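PDB 4I6K: amidohydrolase family protein from Acinetobacter baumannii, which probably hydrolyses 2-pyrone-4,6-dicarboxylate or a related lactone, and was crystallised with citric acid bound. Local coordinates for residues P132-P137 against V163-Q168; K141-V146 against W151-H156; S173-I178 against T286-F291. All coordinates share one frame; numbering follows the deposited sequence.

The three contacts sample successive beta-alpha units of one parallel barrel, strands inside and helices outside. Contact 2 lies between contacts 1 and 3, its centre about 12 Å from each of theirs, while contacts 1 and 3 are about 20 Å apart. Along the chain, contact 1 encloses contact 2, and contact 3 follows, reaching ahead to the last helix, 274-289. Strands 152-156 and 176-178 are neighbours in one sheet, with a probable hydrogen bond from Leu155 N to Val177 O at 2.7 Å. Leu166 of helix 159-169 packs on Leu155, tying contact 1 to that sheet. Outer wall and barrel end are thus joined through consecutive strands.

Contact 1. Residues P132-P137 against V163-Q168; sequences PALNTP and VQLLPQ
Leu134, in the loop before helix 137-148, and Gln168, near the end of helix 159-169, come closest in backbone terms, their CA atoms 6.6 Å apart. Leu134 carries the loop's share of the contact. With chi1 at -68° its CG sits beside the backbone N and opposite the carbonyl carbon, and the branch ending in CD1 runs on to Leu165. There CD1 meets Leu165 CD2 at 3.5 Å, tighter than usual for two methyl carbons. Gln168 comes in from the next turn of the helix. Its chain bends at chi2 (143°) and brings the nitrogen end of the amide alongside the leucine, NE2 lying 3.3 Å from Leu134 CB and 3.7 Å from Leu134 CG. Toward Leu134 the amide contributes packing, its NE2 facing carbon atoms, as does Gln168 CB, 4.0 Å from Leu134 CB. Trp139 of helix 137-148 also touches Leu134, while Leu126 and Leu131 touch Leu165, so the two leucines belong to a larger apolar cluster. Such packing is characteristic of the outer layer of a (beta/alpha)8 barrel: the long loop after strand 119-125 folds against the helix of the following beta-alpha unit.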
loop_
_atom_site.group_PDB
_atom_site.type_symbol
_atom_site.label_atom_id
_atom_site.label_comp_id
_atom_site.label_asym_id
_atom_site.label_seq_id
_atom_site.Cartn_x
_atom_site.Cartn_y
_atom_site.Cartn_z
ATOM N N PRO A 132 7.869 -1.308 -15.980
ATOM C CA PRO A 132 7.759 -0.315 -17.045
ATOM C C PRO A 132 8.962 0.616 -17.058
ATOM O O PRO A 132 9.666 0.739 -16.059
ATOM C CB PRO A 132 6.498 0.475 -16.665
ATOM C CG PRO A 132 6.435 0.389 -15.180
ATOM C CD PRO A 132 7.000 -0.993 -14.828
ATOM N N ALA A 133 9.195 1.272 -18.186
ATOM C CA ALA A 133 10.242 2.274 -18.252
ATOM C C ALA A 133 9.643 3.612 -17.861
ATOM O O ALA A 133 8.727 4.107 -18.508
ATOM C CB ALA A 133 10.843 2.331 -19.637
ATOM N N LEU A 134 10.160 4.195 -16.788
ATOM C CA LEU A 134 9.580 5.417 -16.247
ATOM C C LEU A 134 10.195 6.698 -16.818
ATOM O O LEU A 134 9.655 7.798 -16.626
ATOM C CB LEU A 134 9.689 5.401 -14.727
ATOM C CG LEU A 134 8.808 4.356 -14.056
ATOM C CD1 LEU A 134 8.876 4.500 -12.546
ATOM C CD2 LEU A 134 7.384 4.480 -14.550
ATOM N N ASN A 135 11.319 6.552 -17.517
ATOM C CA ASN A 135 12.045 7.696 -18.058
ATOM C C ASN A 135 11.370 8.256 -19.308
ATOM O O ASN A 135 11.465 9.448 -19.589
ATOM C CB ASN A 135 13.468 7.288 -18.394
ATOM C CG ASN A 135 13.507 6.120 -19.350
ATOM O OD1 ASN A 135 12.841 5.101 -19.132
ATOM N ND2 ASN A 135 14.262 6.265 -20.433
ATOM N N THR A 136 10.685 7.399 -20.054
ATOM C CA THR A 136 10.046 7.820 -21.298
ATOM C C THR A 136 9.194 9.074 -21.099
ATOM O O THR A 136 8.651 9.294 -20.017
ATOM C CB THR A 136 9.182 6.692 -21.885
ATOM O OG1 THR A 136 7.905 6.674 -21.236
ATOM C CG2 THR A 136 9.864 5.359 -21.673
ATOM N N PRO A 137 9.075 9.904 -22.149
ATOM C CA PRO A 137 8.374 11.186 -22.025
ATOM C C PRO A 137 6.941 11.065 -21.495
ATOM O O PRO A 137 6.529 11.860 -20.651
ATOM C CB PRO A 137 8.384 11.724 -23.458
ATOM C CG PRO A 137 9.607 11.150 -24.046
ATOM C CD PRO A 137 9.720 9.760 -23.464
ATOM N N VAL A 163 14.488 -1.741 -6.744
ATOM C CA VAL A 163 15.842 -1.211 -6.927
ATOM C C VAL A 163 15.942 -0.395 -8.227
ATOM O O VAL A 163 16.792 0.497 -8.371
ATOM C CB VAL A 163 16.876 -2.341 -6.954
ATOM C CG1 VAL A 163 18.223 -1.806 -7.412
ATOM C CG2 VAL A 163 16.982 -3.014 -5.584
ATOM N N GLN A 164 15.041 -0.710 -9.151
ATOM C CA GLN A 164 14.968 -0.102 -10.471
ATOM C C GLN A 164 14.142 1.168 -10.469
ATOM O O GLN A 164 14.442 2.133 -11.177
ATOM C CB GLN A 164 14.235 -1.072 -11.379
ATOM C CG GLN A 164 14.615 -0.977 -12.790
ATOM C CD GLN A 164 15.811 -1.816 -13.061
ATOM O OE1 GLN A 164 16.869 -1.625 -12.452
ATOM N NE2 GLN A 164 15.660 -2.773 -13.967
ATOM N N LEU A 165 13.068 1.142 -9.686
ATOM C CA LEU A 165 12.063 2.198 -9.699
ATOM C C LEU A 165 12.438 3.422 -8.880
ATOM O O LEU A 165 12.248 4.557 -9.321
ATOM C CB LEU A 165 10.731 1.642 -9.199
ATOM C CG LEU A 165 10.099 0.600 -10.122
ATOM C CD1 LEU A 165 9.120 -0.268 -9.359
ATOM C CD2 LEU A 165 9.429 1.305 -11.288
ATOM N N LEU A 166 12.957 3.191 -7.683
ATOM C CA LEU A 166 13.244 4.289 -6.775
ATOM C C LEU A 166 14.131 5.350 -7.429
ATOM O O LEU A 166 13.861 6.551 -7.309
ATOM C CB LEU A 166 13.872 3.773 -5.471
ATOM C CG LEU A 166 12.949 3.041 -4.476
ATOM C CD1 LEU A 166 13.416 3.212 -3.027
ATOM C CD2 LEU A 166 11.522 3.523 -4.607
ATOM N N PRO A 167 15.204 4.917 -8.113
ATOM C CA PRO A 167 16.099 5.885 -8.745
ATOM C C PRO A 167 15.370 6.823 -9.700
ATOM O O PRO A 167 15.668 8.005 -9.729
ATOM C CB PRO A 167 17.090 4.999 -9.505
ATOM C CG PRO A 167 17.191 3.795 -8.670
ATOM C CD PRO A 167 15.769 3.556 -8.151
ATOM N N GLN A 168 14.422 6.302 -10.469
ATOM C CA GLN A 168 13.623 7.141 -11.372
ATOM C C GLN A 168 12.659 8.064 -10.627
ATOM O O GLN A 168 12.457 9.239 -11.000
ATOM C CB GLN A 168 12.863 6.256 -12.362
ATOM C CG GLN A 168 13.703 5.937 -13.581
ATOM C CD GLN A 168 13.501 4.530 -14.091
ATOM O OE1 GLN A 168 14.320 4.022 -14.857
ATOM N NE2 GLN A 168 12.414 3.887 -13.672
#

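Contact 2. Residues K141-V146 against W151-H156; sequences KFLRNV and WQVELH
Val146 and Trp151 face each other across the short turn that leads from helix 137-148 into strand 152-156. Val146 CG1 presses on Trp151 CB at 3.4 Å, a close fit, and stands at the edge of the indole, near its plane; the two side chains cross at about a right angle. A weak hydrogen bond from Trp151 N to Val146 O, 3.3 Å long with an N-H...O angle of 145°, links the backbones at the same place. The same methyl also serves the strand: Val146 CG1 lies 4.0 Å from Val153 CG2, which in turn is met more loosely by Leu143 CD2 at 4.4 Å.

The two branches of Val146 divide the work. CG1 is anti to the backbone N (chi1 -179°) and reaches the strand, whereas CG2 rests 3.9 Å above one face of the Phe142 ring, offset toward its rim, within the helix itself. Farther out, Trp151 is packed by Leu114 and Lys115 of helix 108-115 and by Ile119 and Val122 of strand 119-125. Backbone hydrogen bonds hold the strand between its neighbours, Gln152 pairing with Val120 and Val122, and Val153 with Asp175. On the other face of the strand, Glu154 forms a salt bridge with Lys210, and His156 ND1 is hydrogen-bonded to Asn125 OD1.

The helix segment runs at 120° to the strand, the axes 9.8 Å apart at closest approach. This is the return half of the beta-alpha-beta unit formed by strand 119-125, helix 137-148 and strand 152-156: an apolar helix-to-strand layer outside, polar side chains inside, the construction that builds the (beta/alpha)8 barrel of amidohydrolases.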
loop_
_atom_site.group_PDB
_atom_site.type_symbol
_atom_site.label_atom_id
_atom_site.label_comp_id
_atom_site.label_asym_id
_atom_site.label_seq_id
_atom_site.Cartn_x
_atom_site.Cartn_y
_atom_site.Cartn_z
ATOM N N LYS A 141 5.474 12.706 -18.081
ATOM C CA LYS A 141 4.357 13.641 -18.088
ATOM C C LYS A 141 3.286 13.270 -17.066
ATOM O O LYS A 141 2.827 14.111 -16.288
ATOM C CB LYS A 141 3.739 13.771 -19.476
ATOM C CG LYS A 141 2.917 15.041 -19.584
ATOM C CD LYS A 141 3.598 16.123 -18.739
ATOM C CE LYS A 141 2.603 16.919 -17.909
ATOM N NZ LYS A 141 3.172 17.294 -16.580
ATOM N N PHE A 142 2.872 12.010 -17.097
ATOM C CA PHE A 142 1.976 11.476 -16.083
ATOM C C PHE A 142 2.501 11.855 -14.709
ATOM O O PHE A 142 1.790 12.436 -13.893
ATOM C CB PHE A 142 1.925 9.955 -16.196
ATOM C CG PHE A 142 1.051 9.305 -15.170
ATOM C CD1 PHE A 142 1.581 8.433 -14.248
ATOM C CD2 PHE A 142 -0.299 9.579 -15.127
ATOM C CE1 PHE A 142 0.778 7.836 -13.313
ATOM C CE2 PHE A 142 -1.097 8.991 -14.194
ATOM C CZ PHE A 142 -0.564 8.120 -13.286
ATOM N N LEU A 143 3.769 11.529 -14.472
ATOM C CA LEU A 143 4.369 11.692 -13.156
ATOM C C LEU A 143 4.453 13.132 -12.718
ATOM O O LEU A 143 4.229 13.424 -11.558
ATOM C CB LEU A 143 5.747 11.052 -13.111
ATOM C CG LEU A 143 5.685 9.532 -13.143
ATOM C CD1 LEU A 143 7.067 8.970 -13.351
ATOM C CD2 LEU A 143 5.047 8.984 -11.857
ATOM N N ARG A 144 4.785 14.036 -13.637
ATOM C CA ARG A 144 4.770 15.459 -13.301
ATOM C C ARG A 144 3.366 15.891 -12.890
ATOM O O ARG A 144 3.184 16.730 -12.007
ATOM C CB ARG A 144 5.282 16.292 -14.470
ATOM C CG ARG A 144 6.784 16.183 -14.659
ATOM C CD ARG A 144 7.500 16.528 -13.374
ATOM N NE ARG A 144 8.892 16.076 -13.360
ATOM C CZ ARG A 144 9.734 16.304 -12.353
ATOM N NH1 ARG A 144 10.992 15.855 -12.403
ATOM N NH2 ARG A 144 9.313 16.990 -11.293
ATOM N N ASN A 145 2.363 15.290 -13.522
ATOM C CA ASN A 145 0.979 15.570 -13.154
ATOM C C ASN A 145 0.623 15.126 -11.736
ATOM O O ASN A 145 0.046 15.899 -10.969
ATOM C CB ASN A 145 0.029 14.938 -14.157
ATOM C CG ASN A 145 -0.056 15.724 -15.438
ATOM O OD1 ASN A 145 -0.020 16.957 -15.430
ATOM N ND2 ASN A 145 -0.178 15.018 -16.551
ATOM N N VAL A 146 0.964 13.878 -11.404
ATOM C CA VAL A 146 0.804 13.353 -10.050
ATOM C C VAL A 146 1.514 14.254 -9.029
ATOM O O VAL A 146 0.974 14.568 -7.968
ATOM C CB VAL A 146 1.360 11.887 -9.917
ATOM C CG1 VAL A 146 1.157 11.336 -8.489
ATOM C CG2 VAL A 146 0.698 10.962 -10.905
ATOM N N TRP A 151 -0.373 14.123 -4.979
ATOM C CA TRP A 151 -0.682 12.724 -4.823
ATOM C C TRP A 151 0.568 11.971 -4.449
ATOM O O TRP A 151 1.671 12.410 -4.745
ATOM C CB TRP A 151 -1.189 12.193 -6.153
ATOM C CG TRP A 151 -2.640 12.302 -6.270
ATOM C CD1 TRP A 151 -3.483 12.941 -5.410
ATOM C CD2 TRP A 151 -3.452 11.773 -7.321
ATOM N NE1 TRP A 151 -4.777 12.831 -5.855
ATOM C CE2 TRP A 151 -4.785 12.122 -7.030
ATOM C CE3 TRP A 151 -3.180 11.031 -8.478
ATOM C CZ2 TRP A 151 -5.854 11.751 -7.856
ATOM C CZ3 TRP A 151 -4.241 10.658 -9.297
ATOM C CH2 TRP A 151 -5.559 11.026 -8.986
ATOM N N GLN A 152 0.396 10.822 -3.811
ATOM C CA GLN A 152 1.515 9.926 -3.567
ATOM C C GLN A 152 1.614 8.881 -4.705
ATOM O O GLN A 152 0.650 8.660 -5.468
ATOM C CB GLN A 152 1.306 9.221 -2.234
ATOM C CG GLN A 152 0.129 8.239 -2.262
ATOM C CD GLN A 152 -0.002 7.477 -0.966
ATOM O OE1 GLN A 152 -0.335 8.053 0.063
ATOM N NE2 GLN A 152 0.284 6.176 -1.003
ATOM N N VAL A 153 2.781 8.253 -4.825
ATOM C CA VAL A 153 2.941 7.071 -5.672
ATOM C C VAL A 153 3.241 5.829 -4.816
ATOM O O VAL A 153 4.273 5.760 -4.144
ATOM C CB VAL A 153 4.048 7.259 -6.735
ATOM C CG1 VAL A 153 4.306 5.959 -7.480
ATOM C CG2 VAL A 153 3.673 8.366 -7.709
ATOM N N GLU A 154 2.323 4.861 -4.851
ATOM C CA GLU A 154 2.418 3.623 -4.072
ATOM C C GLU A 154 2.967 2.485 -4.929
ATOM O O GLU A 154 2.538 2.292 -6.072
ATOM C CB GLU A 154 1.035 3.248 -3.515
ATOM C CG GLU A 154 1.010 2.036 -2.575
ATOM C CD GLU A 154 -0.409 1.674 -2.109
ATOM O OE1 GLU A 154 -1.394 2.253 -2.625
ATOM O OE2 GLU A 154 -0.538 0.808 -1.217
ATOM N N LEU A 155 3.921 1.733 -4.383
ATOM C CA LEU A 155 4.505 0.603 -5.112
ATOM C C LEU A 155 4.214 -0.725 -4.433
ATOM O O LEU A 155 4.369 -0.873 -3.219
ATOM C CB LEU A 155 6.027 0.750 -5.255
ATOM C CG LEU A 155 6.548 2.125 -5.683
ATOM C CD1 LEU A 155 8.076 2.131 -5.812
ATOM C CD2 LEU A 155 5.875 2.562 -6.971
ATOM N N HIS A 156 3.786 -1.690 -5.229
ATOM C CA HIS A 156 3.788 -3.058 -4.789
ATOM C C HIS A 156 4.607 -3.817 -5.812
ATOM O O HIS A 156 4.213 -3.923 -6.968
ATOM C CB HIS A 156 2.377 -3.610 -4.702
ATOM C CG HIS A 156 2.318 -4.980 -4.109
ATOM N ND1 HIS A 156 1.646 -6.028 -4.707
ATOM C CD2 HIS A 156 2.881 -5.485 -2.985
ATOM C CE1 HIS A 156 1.780 -7.110 -3.964
ATOM N NE2 HIS A 156 2.523 -6.809 -2.912
#

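Contact 3. Residues S173-I178 against T286-F291; sequences SFDVVI and TELFGF
Leu288, in the last turn of helix 274-289, spans the distance to Asp175, just before strand 176-178, and Val177 within it. Beyond CB, with chi1 at 172°, CG lies anti to the backbone N, beside the carbonyl carbon, and the branched end reaches the strand side. CG itself passes 4.0 Å above one face of the Phe289 ring, toward its rim, so the neighbouring ring flanks the base of the leucine. The two methyls then part. CD1 lies along CB, CG and OD1 of Asp175, 3.9 Å from both CB and OD1, the two side chains sliding past each other in opposite directions. CD2 instead meets Val177 CG2 at 4.2 Å, a purely apolar touch. The other oxygen of Asp175, OD2, is hydrogen-bonded to Trp208 NE1; that tryptophan also touches Leu288. Around this group, Val177 packs on Gln152 and Lys210, and Phe289 on Gln152 and Thr30, side chains drawn from several strands. In this arrangement the last turn of the C-terminal helix packs at the N-terminal end of the strands of a (beta/alpha)8 barrel; in this superfamily the active site lies at the other end, where the strands finish.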
loop_
_atom_site.group_PDB
_atom_site.type_symbol
_atom_site.label_atom_id
_atom_site.label_comp_id
_atom_site.label_asym_id
_atom_site.label_seq_id
_atom_site.Cartn_x
_atom_site.Cartn_y
_atom_site.Cartn_z
ATOM N N SER A 173 8.866 15.290 -6.522
ATOM C CA SER A 173 8.655 15.738 -5.159
ATOM C C SER A 173 7.634 14.961 -4.364
ATOM O O SER A 173 7.414 15.260 -3.214
ATOM C CB SER A 173 8.243 17.188 -5.152
ATOM O OG SER A 173 9.216 17.958 -5.791
ATOM N N PHE A 174 6.977 14.001 -4.980
ATOM C CA PHE A 174 5.937 13.251 -4.261
ATOM C C PHE A 174 6.454 12.215 -3.273
ATOM O O PHE A 174 7.590 11.738 -3.362
ATOM C CB PHE A 174 4.910 12.600 -5.209
ATOM C CG PHE A 174 5.522 11.852 -6.391
ATOM C CD1 PHE A 174 6.404 10.793 -6.194
ATOM C CD2 PHE A 174 5.177 12.194 -7.701
ATOM C CE1 PHE A 174 6.954 10.109 -7.281
ATOM C CE2 PHE A 174 5.720 11.504 -8.795
ATOM C CZ PHE A 174 6.605 10.469 -8.584
ATOM N N ASP A 175 5.593 11.872 -2.325
ATOM C CA ASP A 175 5.834 10.759 -1.425
ATOM C C ASP A 175 5.820 9.458 -2.211
ATOM O O ASP A 175 4.976 9.263 -3.082
ATOM C CB ASP A 175 4.730 10.726 -0.374
ATOM C CG ASP A 175 4.730 11.967 0.491
ATOM O OD1 ASP A 175 3.674 12.628 0.603
ATOM O OD2 ASP A 175 5.805 12.287 1.047
ATOM N N VAL A 176 6.763 8.574 -1.918
ATOM C CA VAL A 176 6.723 7.233 -2.496
ATOM C C VAL A 176 6.474 6.213 -1.388
ATOM O O VAL A 176 7.169 6.174 -0.372
ATOM C CB VAL A 176 8.006 6.866 -3.261
ATOM C CG1 VAL A 176 7.803 5.570 -4.046
ATOM C CG2 VAL A 176 8.434 7.992 -4.206
ATOM N N VAL A 177 5.458 5.392 -1.581
ATOM C CA VAL A 177 5.000 4.508 -0.525
ATOM C C VAL A 177 5.239 3.077 -0.952
ATOM O O VAL A 177 4.871 2.690 -2.055
ATOM C CB VAL A 177 3.505 4.750 -0.250
ATOM C CG1 VAL A 177 3.030 3.899 0.898
ATOM C CG2 VAL A 177 3.274 6.245 0.038
ATOM N N ILE A 178 5.889 2.293 -0.102
ATOM C CA ILE A 178 6.213 0.926 -0.494
ATOM C C ILE A 178 5.383 -0.095 0.273
ATOM O O ILE A 178 5.414 -0.118 1.494
ATOM C CB ILE A 178 7.728 0.611 -0.370
ATOM C CG1 ILE A 178 8.561 1.573 -1.237
ATOM C CG2 ILE A 178 8.012 -0.840 -0.764
ATOM C CD1 ILE A 178 9.232 2.671 -0.435
ATOM N N THR A 286 -1.574 9.983 9.612
ATOM C CA THR A 286 -2.240 11.264 9.599
ATOM C C THR A 286 -1.474 12.246 8.716
ATOM O O THR A 286 -2.072 12.909 7.864
ATOM C CB THR A 286 -2.375 11.845 11.001
ATOM O OG1 THR A 286 -3.235 11.000 11.766
ATOM C CG2 THR A 286 -2.967 13.267 10.929
ATOM N N GLU A 287 -0.155 12.324 8.914
ATOM C CA GLU A 287 0.701 13.236 8.158
ATOM C C GLU A 287 0.731 12.885 6.671
ATOM O O GLU A 287 0.603 13.748 5.811
ATOM C CB GLU A 287 2.126 13.217 8.725
ATOM C CG GLU A 287 2.229 13.713 10.162
ATOM C CD GLU A 287 3.662 13.734 10.684
ATOM O OE1 GLU A 287 3.971 14.569 11.565
ATOM O OE2 GLU A 287 4.478 12.919 10.207
ATOM N N LEU A 288 0.913 11.606 6.374
ATOM C CA LEU A 288 0.988 11.158 4.989
ATOM C C LEU A 288 -0.320 11.389 4.233
ATOM O O LEU A 288 -0.332 12.006 3.170
ATOM C CB LEU A 288 1.401 9.681 4.913
ATOM C CG LEU A 288 1.357 8.994 3.533
ATOM C CD1 LEU A 288 2.400 9.548 2.587
ATOM C CD2 LEU A 288 1.521 7.489 3.683
ATOM N N PHE A 289 -1.421 10.879 4.767
ATOM C CA PHE A 289 -2.689 10.967 4.054
ATOM C C PHE A 289 -3.452 12.233 4.409
ATOM O O PHE A 289 -4.514 12.497 3.862
ATOM C CB PHE A 289 -3.554 9.732 4.326
ATOM C CG PHE A 289 -2.925 8.448 3.871
ATOM C CD1 PHE A 289 -2.235 7.645 4.769
ATOM C CD2 PHE A 289 -3.021 8.046 2.547
ATOM C CE1 PHE A 289 -1.645 6.459 4.356
ATOM C CE2 PHE A 289 -2.433 6.858 2.118
ATOM C CZ PHE A 289 -1.741 6.061 3.030
ATOM N N GLY A 290 -2.910 13.014 5.333
ATOM C CA GLY A 290 -3.557 14.252 5.725
ATOM C C GLY A 290 -5.005 14.019 6.098
ATOM O O GLY A 290 -5.896 14.715 5.608
ATOM N N PHE A 291 -5.243 13.031 6.960
ATOM C CA PHE A 291 -6.588 12.764 7.478
ATOM C C PHE A 291 -6.985 13.824 8.497
ATOM O O PHE A 291 -6.126 14.501 9.050
ATOM C CB PHE A 291 -6.663 11.383 8.126
ATOM C CG PHE A 291 -7.022 10.273 7.171
ATOM C CD1 PHE A 291 -8.289 10.213 6.597
ATOM C CD2 PHE A 291 -6.105 9.273 6.869
ATOM C CE1 PHE A 291 -8.632 9.192 5.731
ATOM C CE2 PHE A 291 -6.441 8.244 6.003
ATOM C CZ PHE A 291 -7.710 8.202 5.435
#